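Local structure of AlgW protein (Pseudomonas aeruginosa, 7CO3) at residues D149-L154 with L209-D214; A346-G351 with A369-R374. The protein is an HtrA-type protein with a trypsin-like protease domain and a PDZ domain, and probably acts as a serine endopeptidase. The protein carries 1 engineered substitution. One frame throughout, in Å; residues are numbered along the deposited sequence.

How the contacts relate
Contact 1 joins two loops of the trypsin-like protease domain, residues 149-154 and 209-214. Contact 2 lies in the PDZ domain, where the loop 346-351 after helix 338-346 meets strand 366-373. Both segments of contact 1 come earlier in the chain than those of contact 2. Their centres are about 19 Å apart, yet they touch. R374 reaches from the end of the second segment of contact 2 to E151 in contact 1. A346 also packs on Y212. R374 has a weak hydrogen bond to the backbone of the bound peptide. One side chain thus touches both the peptide and the protease loops, consistent with PDZ-to-protease signalling in HtrA relatives.

Contact 1 of 2, residues D149-L154 with L209-D214; sequences DPETDL and LNTYED
Y212 donates its backbone N to E151 O over 3.1 Å. The bond is almost straight, 171° at the hydrogen. The side chains of E151 and T211 add a second bond. They lie side by side and point the same way, and T211 OG1 donates to E151 OE1 at 3.0 Å. The anti lone pair of OE1 takes this hydrogen, and NH1 of R374, from the PDZ domain, forms a salt bridge to the same oxygen. Its charge probably helps keep E151 ionised. A water bridges the loops further along, donating to T152 O and to Y212 O.

Carbon contacts fill in around these bonds. E151 CB rests 3.8 Å from Y212 CD2. T152 CG2 comes within 4.0 Å of Y212 CB, and those two side chains cross obliquely. N210 sets its CB against a backbone carbonyl, 3.6 Å from E151 O.

Each loop is also braced from within. T152 OG1 donates to D149 OD2, meeting it from above the carboxylate plane, and OD2 has a salt bridge to R279 as well. The chain at D153 and L154, set opposite D149, forms a G1 beta bulge. In the other loop, E213 OE2 accepts from the backbone N of both L209 and N210. There too, T211 CG2 sits 3.7 Å above the plane of the Y212 ring, over its centre.

The loop 209-214 precedes strand 215-218 and probably corresponds to loop L3 of HtrA proteases. The loop 149-154 links strands 140-149 and 154-158. D153 OD1 accepts from the backbone N of H123 in helix 122-125. D149, T152 and L154 pack on V267 of helix 261-274. T211 and Y212 face helix 338-346 of the PDZ domain, touching M342.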
loop_
_atom_site.group_PDB
_atom_site.type_symbol
_atom_site.label_atom_id
_atom_site.label_comp_id
_atom_site.label_asym_id
_atom_site.label_seq_id
_atom_site.Cartn_x
_atom_site.Cartn_y
_atom_site.Cartn_z
ATOM N N ASP B 149 17.469 0.114 -25.076
ATOM C CA ASP B 149 16.421 0.743 -25.879
ATOM C C ASP B 149 15.752 1.834 -25.058
ATOM O O ASP B 149 14.686 1.637 -24.464
ATOM C CB ASP B 149 15.399 -0.272 -26.400
ATOM C CG ASP B 149 14.291 0.386 -27.250
ATOM O OD1 ASP B 149 14.585 1.313 -28.028
ATOM O OD2 ASP B 149 13.122 -0.013 -27.151
ATOM N N PRO B 150 16.348 3.015 -25.030
ATOM C CA PRO B 150 15.788 4.106 -24.238
ATOM C C PRO B 150 14.349 4.442 -24.558
ATOM O O PRO B 150 13.652 4.998 -23.707
ATOM C CB PRO B 150 16.720 5.276 -24.575
ATOM C CG PRO B 150 18.035 4.614 -24.907
ATOM C CD PRO B 150 17.676 3.335 -25.586
ATOM N N GLU B 151 13.867 4.178 -25.764
ATOM C CA GLU B 151 12.535 4.683 -26.058
ATOM C C GLU B 151 11.453 3.753 -25.535
ATOM O O GLU B 151 10.285 4.124 -25.559
ATOM C CB GLU B 151 12.392 4.967 -27.545
ATOM C CG GLU B 151 13.527 5.866 -28.070
ATOM C CD GLU B 151 13.088 6.826 -29.168
ATOM O OE1 GLU B 151 12.085 7.548 -28.975
ATOM O OE2 GLU B 151 13.770 6.882 -30.216
ATOM N N THR B 152 11.808 2.557 -25.060
ATOM C CA THR B 152 10.874 1.771 -24.262
ATOM C C THR B 152 11.337 1.588 -22.826
ATOM O O THR B 152 10.694 0.842 -22.090
ATOM C CB THR B 152 10.644 0.393 -24.875
ATOM O OG1 THR B 152 11.881 -0.315 -24.871
ATOM C CG2 THR B 152 10.096 0.482 -26.302
ATOM N N ASP B 153 12.467 2.193 -22.445
ATOM C CA ASP B 153 13.128 1.954 -21.150
ATOM C C ASP B 153 13.453 0.479 -20.934
ATOM O O ASP B 153 13.194 -0.080 -19.858
ATOM C CB ASP B 153 12.282 2.498 -19.988
ATOM C CG ASP B 153 13.097 2.697 -18.692
ATOM O OD1 ASP B 153 14.349 2.573 -18.726
ATOM O OD2 ASP B 153 12.478 2.955 -17.630
ATOM N N LEU B 154 14.059 -0.168 -21.936
ATOM C CA LEU B 154 14.478 -1.557 -21.754
ATOM C C LEU B 154 15.956 -1.735 -22.073
ATOM O O LEU B 154 16.553 -0.958 -22.821
ATOM C CB LEU B 154 13.624 -2.537 -22.602
ATOM C CG LEU B 154 12.137 -2.616 -22.157
ATOM C CD1 LEU B 154 11.238 -3.318 -23.188
ATOM C CD2 LEU B 154 12.031 -3.344 -20.813
ATOM N N LEU B 209 6.220 8.978 -19.809
ATOM C CA LEU B 209 7.491 8.431 -19.343
ATOM C C LEU B 209 8.393 7.985 -20.480
ATOM O O LEU B 209 9.586 8.295 -20.476
ATOM C CB LEU B 209 7.235 7.247 -18.410
ATOM C CG LEU B 209 6.389 7.636 -17.195
ATOM C CD1 LEU B 209 6.093 6.441 -16.320
ATOM C CD2 LEU B 209 7.118 8.703 -16.405
ATOM N N ASN B 210 7.849 7.248 -21.449
ATOM C CA ASN B 210 8.634 6.720 -22.556
ATOM C C ASN B 210 7.933 7.048 -23.867
ATOM O O ASN B 210 6.735 7.355 -23.892
ATOM C CB ASN B 210 8.838 5.206 -22.436
ATOM C CG ASN B 210 9.597 4.821 -21.192
ATOM O OD1 ASN B 210 10.567 5.476 -20.815
ATOM N ND2 ASN B 210 9.161 3.753 -20.547
ATOM N N THR B 211 8.690 6.990 -24.963
ATOM C CA THR B 211 8.094 7.260 -26.272
ATOM C C THR B 211 7.048 6.206 -26.630
ATOM O O THR B 211 5.946 6.538 -27.073
ATOM C CB THR B 211 9.178 7.343 -27.350
ATOM O OG1 THR B 211 9.979 8.506 -27.118
ATOM C CG2 THR B 211 8.542 7.475 -28.727
ATOM N N TYR B 212 7.365 4.932 -26.420
ATOM C CA TYR B 212 6.450 3.829 -26.707
ATOM C C TYR B 212 5.945 3.224 -25.395
ATOM O O TYR B 212 6.646 2.430 -24.766
ATOM C CB TYR B 212 7.138 2.788 -27.574
ATOM C CG TYR B 212 7.754 3.391 -28.845
ATOM C CD1 TYR B 212 6.954 3.714 -29.937
ATOM C CD2 TYR B 212 9.126 3.614 -28.950
ATOM C CE1 TYR B 212 7.500 4.257 -31.105
ATOM C CE2 TYR B 212 9.690 4.152 -30.118
ATOM C CZ TYR B 212 8.864 4.467 -31.188
ATOM O OH TYR B 212 9.392 5.005 -32.339
ATOM N N GLU B 213 4.721 3.585 -25.002
ATOM C CA GLU B 213 4.136 3.207 -23.721
ATOM C C GLU B 213 2.932 2.309 -23.937
ATOM O O GLU B 213 2.093 2.582 -24.801
ATOM C CB GLU B 213 3.673 4.436 -22.945
ATOM C CG GLU B 213 4.759 5.394 -22.636
ATOM C CD GLU B 213 4.288 6.512 -21.726
ATOM O OE1 GLU B 213 3.098 6.873 -21.793
ATOM O OE2 GLU B 213 5.109 7.019 -20.932
ATOM N N ASP B 214 2.828 1.281 -23.104
ATOM C CA ASP B 214 1.665 0.399 -23.083
ATOM C C ASP B 214 1.532 -0.237 -21.689
ATOM O O ASP B 214 1.297 -1.433 -21.552
ATOM C CB ASP B 214 1.786 -0.656 -24.187
ATOM C CG ASP B 214 0.461 -1.321 -24.507
ATOM O OD1 ASP B 214 -0.588 -0.716 -24.198
ATOM O OD2 ASP B 214 0.473 -2.432 -25.085
HETATM O O HOH W 1 7.711 1.427 -22.253
#

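Contact 2 of 2, residues A346-G351 with A369-R374; sequences ARTRPG and AEVGLR
G351 and V371 meet through their backbones where two short runs, 348-351 and 370-373, differ by 107° in direction, with P350 CA facing G372 CA at 4.6 Å. G351 N donates to V371 O at 164°, but the modelled 2.3 Å is too short to be trusted in detail. P350 CA also offers a C-H to that oxygen, at 3.1 Å. V371 is backbone-bonded to Q352 as well, and A369 to I354, so the pairing of strand 366-373 with strand 353-358 runs right up to this loop.

V371 is the buried side chain of the contact. Its CG1, anti to the backbone N (chi1 176°), points to T348 OG1 at 3.3 Å. CG1 and CB each lie 3.5 Å from R349 O. The side chains of T348 and V371 slant across one another, and the hydroxyl of T348 is bonded to V345 O at the end of helix 338-346. P350 lies over the next residues: CB is 3.5 Å from G372 O, and CG meets L373 CB more loosely. E370 passes its CG beside G351 O at 3.4 Å, while its carboxylate makes a salt bridge to K353. G351 has a positive phi, a backbone conformation that glycine readily takes up.

The contact is thus made mostly of side-chain carbons set against polar oxygens: T348 OG1, R349 O, G372 O and G351 O. One backbone bond of doubtful length joins them. The charged end of E370 finds its partner in the adjacent strand, so the contact itself owes little to charge. It ties the end of helix 338-346 to a strand of the PDZ sheet, just before R374.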
loop_
_atom_site.group_PDB
_atom_site.type_symbol
_atom_site.label_atom_id
_atom_site.label_comp_id
_atom_site.label_asym_id
_atom_site.label_seq_id
_atom_site.Cartn_x
_atom_site.Cartn_y
_atom_site.Cartn_z
ATOM N N ALA B 346 6.919 2.880 -36.963
ATOM C CA ALA B 346 8.010 2.224 -36.253
ATOM C C ALA B 346 8.294 0.857 -36.854
ATOM O O ALA B 346 9.455 0.498 -37.073
ATOM C CB ALA B 346 7.683 2.107 -34.762
ATOM N N ARG B 347 7.244 0.101 -37.164
ATOM C CA ARG B 347 7.390 -1.229 -37.755
ATOM C C ARG B 347 7.457 -1.125 -39.280
ATOM O O ARG B 347 6.626 -1.671 -40.002
ATOM C CB ARG B 347 6.246 -2.142 -37.310
ATOM C CG ARG B 347 4.931 -1.420 -37.051
ATOM C CD ARG B 347 3.768 -2.300 -36.587
ATOM N NE ARG B 347 4.179 -3.352 -35.662
ATOM C CZ ARG B 347 4.385 -3.200 -34.355
ATOM N NH1 ARG B 347 4.760 -4.244 -33.634
ATOM N NH2 ARG B 347 4.222 -2.021 -33.767
ATOM N N THR B 348 8.450 -0.359 -39.753
ATOM C CA THR B 348 8.830 -0.293 -41.164
ATOM C C THR B 348 10.348 -0.355 -41.275
ATOM O O THR B 348 11.075 -0.158 -40.294
ATOM C CB THR B 348 8.368 0.987 -41.881
ATOM O OG1 THR B 348 9.206 2.079 -41.487
ATOM C CG2 THR B 348 6.882 1.319 -41.624
ATOM N N ARG B 349 10.821 -0.580 -42.494
ATOM C CA ARG B 349 12.259 -0.805 -42.556
ATOM C C ARG B 349 12.954 0.357 -43.249
ATOM O O ARG B 349 12.499 0.817 -44.309
ATOM C CB ARG B 349 12.617 -2.110 -43.285
ATOM C CG ARG B 349 12.154 -3.443 -42.652
ATOM C CD ARG B 349 10.654 -3.491 -42.462
ATOM N NE ARG B 349 10.069 -4.818 -42.345
ATOM C CZ ARG B 349 8.785 -5.056 -42.581
ATOM N NH1 ARG B 349 7.990 -4.057 -42.945
ATOM N NH2 ARG B 349 8.292 -6.279 -42.457
ATOM N N PRO B 350 14.054 0.817 -42.655
ATOM C CA PRO B 350 14.755 1.985 -43.194
ATOM C C PRO B 350 15.275 1.732 -44.601
ATOM O O PRO B 350 15.620 0.606 -44.968
ATOM C CB PRO B 350 15.902 2.201 -42.200
ATOM C CG PRO B 350 15.471 1.493 -40.957
ATOM C CD PRO B 350 14.702 0.301 -41.443
ATOM N N GLY B 351 15.335 2.801 -45.388
ATOM C CA GLY B 351 15.752 2.716 -46.767
ATOM C C GLY B 351 14.635 2.438 -47.745
ATOM O O GLY B 351 14.827 2.614 -48.958
ATOM N N ALA B 369 8.501 9.456 -49.497
ATOM C CA ALA B 369 9.567 9.544 -48.511
ATOM C C ALA B 369 10.328 8.224 -48.441
ATOM O O ALA B 369 9.726 7.150 -48.520
ATOM C CB ALA B 369 9.005 9.900 -47.123
ATOM N N GLU B 370 11.654 8.314 -48.295
ATOM C CA GLU B 370 12.502 7.146 -48.068
ATOM C C GLU B 370 12.625 6.923 -46.564
ATOM O O GLU B 370 13.139 7.790 -45.850
ATOM C CB GLU B 370 13.887 7.330 -48.704
ATOM C CG GLU B 370 14.666 6.023 -48.959
ATOM C CD GLU B 370 15.795 6.168 -49.988
ATOM O OE1 GLU B 370 16.840 6.765 -49.658
ATOM O OE2 GLU B 370 15.648 5.671 -51.126
ATOM N N VAL B 371 12.145 5.773 -46.083
ATOM C CA VAL B 371 12.138 5.509 -44.644
ATOM C C VAL B 371 13.562 5.545 -44.112
ATOM O O VAL B 371 14.408 4.736 -44.511
ATOM C CB VAL B 371 11.496 4.156 -44.327
ATOM C CG1 VAL B 371 11.599 3.886 -42.812
ATOM C CG2 VAL B 371 10.075 4.123 -44.782
ATOM N N GLY B 372 13.835 6.473 -43.198
ATOM C CA GLY B 372 15.105 6.508 -42.506
ATOM C C GLY B 372 15.130 5.603 -41.267
ATOM O O GLY B 372 14.133 4.983 -40.900
ATOM N N LEU B 373 16.315 5.527 -40.647
ATOM C CA LEU B 373 16.518 4.924 -39.328
ATOM C C LEU B 373 16.321 5.967 -38.234
ATOM O O LEU B 373 16.852 7.084 -38.326
ATOM C CB LEU B 373 17.945 4.369 -39.199
ATOM C CG LEU B 373 18.515 4.011 -37.804
ATOM C CD1 LEU B 373 19.328 2.716 -37.820
ATOM C CD2 LEU B 373 19.382 5.098 -37.155
ATOM N N ARG B 374 15.574 5.566 -37.117
ATOM C CA ARG B 374 15.432 6.584 -36.082
ATOM C C ARG B 374 16.699 6.646 -35.239
ATOM O O ARG B 374 17.209 5.599 -34.827
ATOM C CB ARG B 374 14.233 6.308 -35.199
ATOM C CG ARG B 374 14.145 7.242 -34.031
ATOM C CD ARG B 374 12.860 7.040 -33.141
ATOM N NE ARG B 374 11.481 7.207 -33.570
ATOM C CZ ARG B 374 10.617 7.893 -32.862
ATOM N NH1 ARG B 374 10.973 8.379 -31.693
ATOM N NH2 ARG B 374 9.359 8.074 -33.301
#